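Local coordinates for protein pantothenate kinase (Coxiella burnetii, PDB 3TQC) that catalyses the ATP-dependent phosphorylation of (R)-pantothenate to (R)-4'-phosphopantothenate, the first step of coenzyme A biosynthesis, at residues B[20-24]-B[53-58]; B[131-137]-B[181-186]. Numbering follows the deposited sequence.

Contact 1 is complete in the chain before contact 2 begins, and the two lie on opposite sides of the chain's centre, about 34 Å between centres and about 20 Å between nearest atoms. Contact 1 joins helix 21-25, which follows strand 16-20, outermost within this chain in the seven-stranded mixed sheet, to the start of the long helix 52-84. Contact 2 belongs to the other end of that sheet: its segment 131-137 follows strand 125-129 and meets the small antiparallel sheet through strand 185-187. Both come near the bound ADP without touching it, through the side chains of Glu54 (about 5 Å) and His181 (about 6 Å). They approach the nucleotide from separate parts of the fold.

Contact 1: B[20-24]-B[53-58]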
ATOM      1  N   ASN B  20     -16.640   3.406  19.117  1.00 25.96           N
ATOM      2  CA  ASN B  20     -16.295   3.310  20.529  1.00 27.20           C
ATOM      3  C   ASN B  20     -16.581   1.862  20.961  1.00 28.20           C
ATOM      4  O   ASN B  20     -16.994   1.025  20.151  1.00 27.69           O
ATOM      5  CB  ASN B  20     -17.073   4.321  21.365  1.00 28.45           C
ATOM      6  CG  ASN B  20     -18.576   4.082  21.337  1.00 29.57           C
ATOM      7  OD1 ASN B  20     -19.042   2.972  21.067  1.00 27.53           O
ATOM      8  ND2 ASN B  20     -19.340   5.132  21.612  1.00 31.05           N
ATOM      9  N   ARG B  21     -16.378   1.563  22.231  1.00 30.08           N
ATOM     10  CA  ARG B  21     -16.552   0.202  22.704  1.00 31.36           C
ATOM     11  C   ARG B  21     -17.984  -0.320  22.529  1.00 32.89           C
ATOM     12  O   ARG B  21     -18.179  -1.466  22.124  1.00 32.35           O
ATOM     13  CB  ARG B  21     -16.126   0.085  24.167  1.00 32.28           C
ATOM     14  CG  ARG B  21     -15.231  -1.105  24.365  1.00 33.30           C
ATOM     15  CD  ARG B  21     -15.035  -1.396  25.808  1.00 36.50           C
ATOM     16  NE  ARG B  21     -14.911  -2.836  26.018  1.00 37.73           N
ATOM     17  CZ  ARG B  21     -13.793  -3.540  25.903  1.00 35.86           C
ATOM     18  NH1 ARG B  21     -12.642  -2.961  25.567  1.00 33.29           N
ATOM     19  NH2 ARG B  21     -13.834  -4.846  26.143  1.00 37.60           N
ATOM     20  N   GLN B  22     -18.976   0.511  22.835  1.00 35.03           N
ATOM     21  CA  GLN B  22     -20.385   0.123  22.648  1.00 37.10           C
ATOM     22  C   GLN B  22     -20.625  -0.241  21.187  1.00 36.19           C
ATOM     23  O   GLN B  22     -21.229  -1.274  20.872  1.00 36.84           O
ATOM     24  CB  GLN B  22     -21.343   1.249  23.079  1.00 38.86           C
ATOM     25  CG  GLN B  22     -22.811   0.834  23.260  1.00 42.63           C
ATOM     26  CD  GLN B  22     -23.619   0.739  21.947  1.00 46.52           C
ATOM     27  OE1 GLN B  22     -23.430   1.530  21.005  1.00 48.26           O
ATOM     28  NE2 GLN B  22     -24.535  -0.229  21.892  1.00 47.16           N
ATOM     29  N   GLN B  23     -20.144   0.607  20.293  1.00 35.42           N
ATOM     30  CA  GLN B  23     -20.406   0.416  18.874  1.00 34.90           C
ATOM     31  C   GLN B  23     -19.747  -0.866  18.387  1.00 34.26           C
ATOM     32  O   GLN B  23     -20.351  -1.630  17.653  1.00 33.92           O
ATOM     33  CB  GLN B  23     -19.930   1.628  18.079  1.00 34.06           C
ATOM     34  CG  GLN B  23     -20.953   2.742  18.021  1.00 34.41           C
ATOM     35  CD  GLN B  23     -20.332   4.108  17.808  1.00 33.34           C
ATOM     36  OE1 GLN B  23     -19.108   4.257  17.805  1.00 30.10           O
ATOM     37  NE2 GLN B  23     -21.180   5.122  17.649  1.00 32.90           N
ATOM     38  N   TRP B  24     -18.520  -1.110  18.829  1.00 34.21           N
ATOM     39  CA  TRP B  24     -17.820  -2.340  18.472  1.00 34.01           C
ATOM     40  C   TRP B  24     -18.576  -3.589  18.942  1.00 35.87           C
ATOM     41  O   TRP B  24     -18.573  -4.609  18.244  1.00 35.52           O
ATOM     42  CB  TRP B  24     -16.398  -2.339  19.040  1.00 33.02           C
ATOM     43  CG  TRP B  24     -15.588  -3.467  18.528  1.00 31.54           C
ATOM     44  CD1 TRP B  24     -15.243  -4.599  19.200  1.00 30.64           C
ATOM     45  CD2 TRP B  24     -15.052  -3.602  17.206  1.00 29.78           C
ATOM     46  NE1 TRP B  24     -14.504  -5.418  18.385  1.00 30.86           N
ATOM     47  CE2 TRP B  24     -14.389  -4.837  17.151  1.00 28.97           C
ATOM     48  CE3 TRP B  24     -15.088  -2.806  16.062  1.00 29.42           C
ATOM     49  CZ2 TRP B  24     -13.757  -5.287  16.006  1.00 28.63           C
ATOM     50  CZ3 TRP B  24     -14.450  -3.246  14.929  1.00 28.55           C
ATOM     51  CH2 TRP B  24     -13.791  -4.475  14.905  1.00 28.22           C
ATOM     52  N   LYS B  53     -12.904 -11.062  29.133  1.00 29.15           N
ATOM     53  CA  LYS B  53     -13.804 -10.007  28.710  1.00 29.47           C
ATOM     54  C   LYS B  53     -13.308  -9.364  27.441  1.00 27.56           C
ATOM     55  O   LYS B  53     -14.028  -9.311  26.438  1.00 26.85           O
ATOM     56  CB  LYS B  53     -13.926  -8.955  29.814  1.00 30.63           C
ATOM     57  CG  LYS B  53     -14.931  -7.880  29.532  1.00 31.71           C
ATOM     58  CD  LYS B  53     -15.068  -6.919  30.710  1.00 32.94           C
ATOM     59  CE  LYS B  53     -16.051  -5.830  30.371  1.00 32.75           C
ATOM     60  NZ  LYS B  53     -17.392  -6.412  30.147  1.00 33.41           N
ATOM     61  N   GLU B  54     -12.065  -8.904  27.489  1.00 26.75           N
ATOM     62  CA  GLU B  54     -11.458  -8.171  26.386  1.00 25.66           C
ATOM     63  C   GLU B  54     -11.313  -9.051  25.148  1.00 24.55           C
ATOM     64  O   GLU B  54     -11.569  -8.592  24.033  1.00 23.35           O
ATOM     65  CB  GLU B  54     -10.096  -7.606  26.827  1.00 25.60           C
ATOM     66  CG  GLU B  54      -9.382  -6.741  25.817  1.00 25.50           C
ATOM     67  CD  GLU B  54      -9.972  -5.342  25.646  1.00 25.38           C
ATOM     68  OE1 GLU B  54     -10.943  -4.986  26.327  1.00 25.96           O
ATOM     69  OE2 GLU B  54      -9.452  -4.606  24.793  1.00 25.60           O
ATOM     70  N   VAL B  55     -10.921 -10.309  25.345  1.00 24.98           N
ATOM     71  CA  VAL B  55     -10.840 -11.267  24.247  1.00 24.46           C
ATOM     72  C   VAL B  55     -12.210 -11.494  23.636  1.00 25.18           C
ATOM     73  O   VAL B  55     -12.357 -11.500  22.407  1.00 24.49           O
ATOM     74  CB  VAL B  55     -10.333 -12.655  24.701  1.00 25.73           C
ATOM     75  CG1 VAL B  55     -10.455 -13.649  23.554  1.00 25.94           C
ATOM     76  CG2 VAL B  55      -8.903 -12.589  25.186  1.00 24.70           C
ATOM     77  N   THR B  56     -13.215 -11.697  24.485  1.00 26.51           N
ATOM     78  CA  THR B  56     -14.539 -11.987  23.995  1.00 27.75           C
ATOM     79  C   THR B  56     -15.139 -10.779  23.266  1.00 27.46           C
ATOM     80  O   THR B  56     -15.725 -10.932  22.205  1.00 27.38           O
ATOM     81  CB  THR B  56     -15.499 -12.429  25.114  1.00 29.66           C
ATOM     82  OG1 THR B  56     -14.959 -13.570  25.790  1.00 31.03           O
ATOM     83  CG2 THR B  56     -16.852 -12.798  24.528  1.00 30.52           C
ATOM     84  N   GLU B  57     -14.975  -9.590  23.840  1.00 27.57           N
ATOM     85  CA  GLU B  57     -15.685  -8.408  23.376  1.00 27.31           C
ATOM     86  C   GLU B  57     -14.961  -7.734  22.216  1.00 25.57           C
ATOM     87  O   GLU B  57     -15.614  -7.220  21.327  1.00 25.70           O
ATOM     88  CB  GLU B  57     -15.911  -7.408  24.521  1.00 28.09           C
ATOM     89  CG  GLU B  57     -16.990  -7.816  25.536  1.00 30.52           C
ATOM     90  CD  GLU B  57     -17.128  -6.810  26.695  1.00 33.02           C
ATOM     91  OE1 GLU B  57     -16.476  -5.738  26.641  1.00 34.94           O
ATOM     92  OE2 GLU B  57     -17.877  -7.084  27.655  1.00 31.41           O
ATOM     93  N   ILE B  58     -13.635  -7.763  22.202  1.00 24.24           N
ATOM     94  CA  ILE B  58     -12.873  -7.073  21.162  1.00 23.03           C
ATOM     95  C   ILE B  58     -12.231  -8.027  20.163  1.00 22.28           C
ATOM     96  O   ILE B  58     -12.521  -7.967  18.974  1.00 22.34           O
ATOM     97  CB  ILE B  58     -11.779  -6.181  21.765  1.00 22.72           C
ATOM     98  CG1 ILE B  58     -12.375  -5.171  22.754  1.00 24.04           C
ATOM     99  CG2 ILE B  58     -11.050  -5.431  20.669  1.00 21.58           C
ATOM    100  CD1 ILE B  58     -13.205  -4.099  22.083  1.00 23.73           C
TER
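Arg21 lays its guanidinium group over the side chain of Ile58, whose CD1 covers one face of the planar group, while the carboxylates of Glu54 and Glu57 approach the edge. Arg21 NH1 meets Glu54 OE1 at 2.8 Å and Arg21 NH2 meets Glu57 OE1 at 2.8 Å, both as salt bridges; Arg21 NH2 also donates to Glu54 OE1 at 2.9 Å. The glutamates are one helical turn apart, so a single arginine can reach both. Lys53 NZ extends the network, 2.6 Å from Glu57 OE2, and strand 313-319 joins in through Ile313, whose N binds Glu54 OE2 and whose O accepts from Arg21 NH1. One turn beyond Arg21, Trp24 NE1 donates to Ile58 O at 3.3 Å, where helix 52-84 takes a pi-type turn at 55-58, and Trp24 CD1 packs on Ile58 CD1 at 3.6 Å. The indole also touches Leu84 of the second subunit. Asn20 and Gln23 start the short helix with a capping box: Gln23 N donates to Asn20 OD1 at 2.7 Å and Asn20 N to Gln23 OE1 at 2.9 Å. The whole is a helix-helix junction held by the Arg21-Lys53-Glu54-Glu57 salt-bridge network, close to the ADP pocket of this P-loop kinase.

Contact 2: B[131-137]-B[181-186]; sequences DGFLYSN and HHYYDI
Segment 131-137 leaves a 3-10 turn at Asp131-Gly132, where Leu134 N bonds Asp131 O at 2.9 Å, runs extended through Leu134-Ser136 (psi near 150°), and enters a helix at Asn137. Segment 181-186 turns through His181-Tyr183, passes Tyr184 (phi/psi 51/47), and becomes extended at Asp185; Tyr184 and Asp185 face Ser180 as a G1 beta bulge. The closest CA pair is Ser136-Ile186, 5.4 Å. Ile186 (m, m) points toward the first segment and fits inside its bend, CD1 3.2 Å from Gly132 O and 4.5 Å from CB of Leu134 (m, t), CG1 3.3 Å from Leu134 O. Asp185 (t, chi2 -8°) accepts at OD1 from Asn137 N, 3.0 Å. Asn137 (m, chi2 -12°) donates from ND2 to Tyr184 O at 2.7 Å, while its OD1 accepts from Lys149 NZ. Ser136 (p) is the N-cap, with a weak bond from Lys139 N. Tyr184 (t, chi2 55°) makes a cation-pi contact with Lys149. His181 (m, chi2 -73°) brings NE2 to 3.3 Å from Asp131 OD2; the Asp131 side chain is about 6 Å from that of Lys105, a predicted ATP-binding P-loop residue in this phosphoribulokinase/uridine kinase family domain. The turn linking antiparallel strands 174-180 and 185-187 packs against the loop joining strand 125-129 to helix 137-142; Phe133, CA-to-CB directed away from 181-186, packs its ring on helix 157-168.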
ATOM      1  N   ASP B 131      11.261  -8.374  14.567  1.00 25.72           N
ATOM      2  CA  ASP B 131      12.436  -8.413  15.450  1.00 27.00           C
ATOM      3  C   ASP B 131      13.510  -9.338  14.908  1.00 27.13           C
ATOM      4  O   ASP B 131      14.712  -9.064  15.025  1.00 27.69           O
ATOM      5  CB  ASP B 131      12.072  -8.945  16.854  1.00 28.04           C
ATOM      6  CG  ASP B 131      10.985  -8.134  17.550  1.00 30.69           C
ATOM      7  OD1 ASP B 131      10.798  -6.949  17.196  1.00 34.14           O
ATOM      8  OD2 ASP B 131      10.317  -8.697  18.461  1.00 34.82           O
ATOM      9  N   GLY B 132      13.066 -10.460  14.356  1.00 25.47           N
ATOM     10  CA  GLY B 132      13.957 -11.437  13.816  1.00 26.00           C
ATOM     11  C   GLY B 132      14.839 -10.931  12.699  1.00 25.80           C
ATOM     12  O   GLY B 132      15.854 -11.553  12.396  1.00 27.13           O
ATOM     13  N   PHE B 133      14.466  -9.814  12.091  1.00 24.51           N
ATOM     14  CA  PHE B 133      15.242  -9.234  11.010  1.00 25.05           C
ATOM     15  C   PHE B 133      16.099  -8.057  11.472  1.00 25.99           C
ATOM     16  O   PHE B 133      16.671  -7.351  10.656  1.00 27.01           O
ATOM     17  CB  PHE B 133      14.309  -8.846   9.867  1.00 24.03           C
ATOM     18  CG  PHE B 133      13.547 -10.018   9.311  1.00 23.18           C
ATOM     19  CD1 PHE B 133      14.047 -10.742   8.229  1.00 22.57           C
ATOM     20  CD2 PHE B 133      12.350 -10.429   9.902  1.00 21.95           C
ATOM     21  CE1 PHE B 133      13.347 -11.831   7.714  1.00 21.70           C
ATOM     22  CE2 PHE B 133      11.650 -11.533   9.398  1.00 21.08           C
ATOM     23  CZ  PHE B 133      12.163 -12.231   8.297  1.00 20.71           C
ATOM     24  N   LEU B 134      16.209  -7.864  12.787  1.00 26.16           N
ATOM     25  CA  LEU B 134      17.193  -6.947  13.334  1.00 27.09           C
ATOM     26  C   LEU B 134      18.572  -7.483  13.019  1.00 28.59           C
ATOM     27  O   LEU B 134      18.765  -8.698  12.972  1.00 28.87           O
ATOM     28  CB  LEU B 134      17.044  -6.823  14.852  1.00 27.10           C
ATOM     29  CG  LEU B 134      15.833  -6.027  15.331  1.00 26.00           C
ATOM     30  CD1 LEU B 134      15.618  -6.230  16.837  1.00 25.47           C
ATOM     31  CD2 LEU B 134      16.010  -4.542  14.984  1.00 24.31           C
ATOM     32  N   TYR B 135      19.527  -6.579  12.802  1.00 29.49           N
ATOM     33  CA  TYR B 135      20.932  -6.960  12.734  1.00 31.21           C
ATOM     34  C   TYR B 135      21.362  -7.429  14.123  1.00 31.75           C
ATOM     35  O   TYR B 135      20.851  -6.949  15.133  1.00 31.41           O
ATOM     36  CB  TYR B 135      21.819  -5.784  12.285  1.00 32.57           C
ATOM     37  CG  TYR B 135      21.645  -5.336  10.835  1.00 33.78           C
ATOM     38  CD1 TYR B 135      21.884  -6.207   9.774  1.00 34.67           C
ATOM     39  CD2 TYR B 135      21.277  -4.024  10.530  1.00 34.94           C
ATOM     40  CE1 TYR B 135      21.735  -5.794   8.450  1.00 35.12           C
ATOM     41  CE2 TYR B 135      21.127  -3.600   9.210  1.00 35.41           C
ATOM     42  CZ  TYR B 135      21.362  -4.486   8.175  1.00 35.43           C
ATOM     43  OH  TYR B 135      21.225  -4.052   6.872  1.00 35.54           O
ATOM     44  N   SER B 136      22.300  -8.364  14.173  1.00 32.74           N
ATOM     45  CA  SER B 136      22.840  -8.824  15.441  1.00 34.26           C
ATOM     46  C   SER B 136      23.493  -7.674  16.191  1.00 35.60           C
ATOM     47  O   SER B 136      23.848  -6.649  15.596  1.00 35.64           O
ATOM     48  CB  SER B 136      23.899  -9.887  15.195  1.00 35.79           C
ATOM     49  OG  SER B 136      24.943  -9.331  14.428  1.00 37.07           O
ATOM     50  N   ASN B 137      23.667  -7.853  17.495  1.00 36.78           N
ATOM     51  CA  ASN B 137      24.336  -6.839  18.316  1.00 38.34           C
ATOM     52  C   ASN B 137      25.733  -6.524  17.785  1.00 40.29           C
ATOM     53  O   ASN B 137      26.119  -5.362  17.709  1.00 40.97           O
ATOM     54  CB  ASN B 137      24.407  -7.268  19.785  1.00 39.26           C
ATOM     55  CG  ASN B 137      23.061  -7.175  20.496  1.00 37.57           C
ATOM     56  OD1 ASN B 137      22.108  -6.594  19.985  1.00 37.32           O
ATOM     57  ND2 ASN B 137      22.987  -7.749  21.691  1.00 38.46           N
ATOM     58  N   HIS B 181      14.573 -11.768  23.148  1.00 36.77           N
ATOM     59  CA  HIS B 181      14.532 -10.598  24.033  1.00 38.24           C
ATOM     60  C   HIS B 181      15.376 -10.834  25.284  1.00 40.22           C
ATOM     61  O   HIS B 181      15.934  -9.896  25.860  1.00 41.53           O
ATOM     62  CB  HIS B 181      13.086 -10.273  24.428  1.00 37.67           C
ATOM     63  CG  HIS B 181      12.237  -9.809  23.282  1.00 37.62           C
ATOM     64  ND1 HIS B 181      12.371  -8.559  22.715  1.00 38.72           N
ATOM     65  CD2 HIS B 181      11.239 -10.425  22.603  1.00 38.44           C
ATOM     66  CE1 HIS B 181      11.494  -8.425  21.735  1.00 38.14           C
ATOM     67  NE2 HIS B 181      10.791  -9.542  21.649  1.00 37.74           N
ATOM     68  N   HIS B 182      15.485 -12.097  25.680  1.00 41.06           N
ATOM     69  CA  HIS B 182      16.257 -12.476  26.849  1.00 42.94           C
ATOM     70  C   HIS B 182      17.743 -12.188  26.628  1.00 43.80           C
ATOM     71  O   HIS B 182      18.409 -11.622  27.494  1.00 44.95           O
ATOM     72  CB  HIS B 182      16.036 -13.960  27.146  1.00 43.64           C
ATOM     73  CG  HIS B 182      16.630 -14.416  28.443  1.00 46.92           C
ATOM     74  ND1 HIS B 182      16.110 -14.056  29.667  1.00 48.62           N
ATOM     75  CD2 HIS B 182      17.688 -15.218  28.704  1.00 49.20           C
ATOM     76  CE1 HIS B 182      16.826 -14.615  30.627  1.00 51.18           C
ATOM     77  NE2 HIS B 182      17.791 -15.325  30.069  1.00 51.80           N
ATOM     78  N   TYR B 183      18.248 -12.594  25.468  1.00 43.04           N
ATOM     79  CA  TYR B 183      19.634 -12.351  25.090  1.00 44.08           C
ATOM     80  C   TYR B 183      19.812 -11.026  24.351  1.00 42.31           C
ATOM     81  O   TYR B 183      20.934 -10.650  24.008  1.00 43.06           O
ATOM     82  CB  TYR B 183      20.151 -13.510  24.243  1.00 44.90           C
ATOM     83  CG  TYR B 183      20.023 -14.845  24.957  1.00 48.41           C
ATOM     84  CD1 TYR B 183      20.698 -15.080  26.156  1.00 51.62           C
ATOM     85  CD2 TYR B 183      19.215 -15.861  24.448  1.00 49.50           C
ATOM     86  CE1 TYR B 183      20.575 -16.291  26.824  1.00 53.70           C
ATOM     87  CE2 TYR B 183      19.094 -17.080  25.108  1.00 51.23           C
ATOM     88  CZ  TYR B 183      19.774 -17.286  26.294  1.00 53.56           C
ATOM     89  OH  TYR B 183      19.645 -18.489  26.953  1.00 55.68           O
ATOM     90  N   TYR B 184      18.703 -10.322  24.120  1.00 39.79           N
ATOM     91  CA  TYR B 184      18.709  -9.026  23.447  1.00 38.47           C
ATOM     92  C   TYR B 184      19.491  -9.121  22.146  1.00 37.74           C
ATOM     93  O   TYR B 184      20.353  -8.288  21.861  1.00 38.20           O
ATOM     94  CB  TYR B 184      19.325  -7.983  24.370  1.00 39.78           C
ATOM     95  CG  TYR B 184      19.125  -6.558  23.947  1.00 39.00           C
ATOM     96  CD1 TYR B 184      17.853  -6.050  23.716  1.00 38.15           C
ATOM     97  CD2 TYR B 184      20.213  -5.706  23.808  1.00 40.52           C
ATOM     98  CE1 TYR B 184      17.674  -4.728  23.341  1.00 38.46           C
ATOM     99  CE2 TYR B 184      20.052  -4.392  23.436  1.00 40.40           C
ATOM    100  CZ  TYR B 184      18.786  -3.902  23.206  1.00 39.76           C
ATOM    101  OH  TYR B 184      18.636  -2.584  22.836  1.00 40.73           O
ATOM    102  N   ASP B 185      19.200 -10.164  21.378  1.00 36.52           N
ATOM    103  CA  ASP B 185      19.968 -10.469  20.189  1.00 36.60           C
ATOM    104  C   ASP B 185      19.300 -11.531  19.307  1.00 35.64           C
ATOM    105  O   ASP B 185      18.453 -12.299  19.765  1.00 34.94           O
ATOM    106  CB  ASP B 185      21.376 -10.934  20.586  1.00 38.35           C
ATOM    107  CG  ASP B 185      22.412 -10.660  19.512  1.00 38.63           C
ATOM    108  OD1 ASP B 185      22.026 -10.249  18.392  1.00 36.46           O
ATOM    109  OD2 ASP B 185      23.615 -10.857  19.796  1.00 37.95           O
ATOM    110  N   ILE B 186      19.683 -11.547  18.032  1.00 35.47           N
ATOM    111  CA  ILE B 186      19.338 -12.635  17.125  1.00 35.19           C
ATOM    112  C   ILE B 186      19.958 -13.917  17.668  1.00 37.53           C
ATOM    113  O   ILE B 186      21.091 -13.903  18.179  1.00 38.81           O
ATOM    114  CB  ILE B 186      19.922 -12.397  15.698  1.00 35.12           C
ATOM    115  CG1 ILE B 186      19.273 -11.178  15.026  1.00 33.23           C
ATOM    116  CG2 ILE B 186      19.780 -13.642  14.837  1.00 33.87           C
ATOM    117  CD1 ILE B 186      17.763 -11.214  14.975  1.00 30.01           C
TER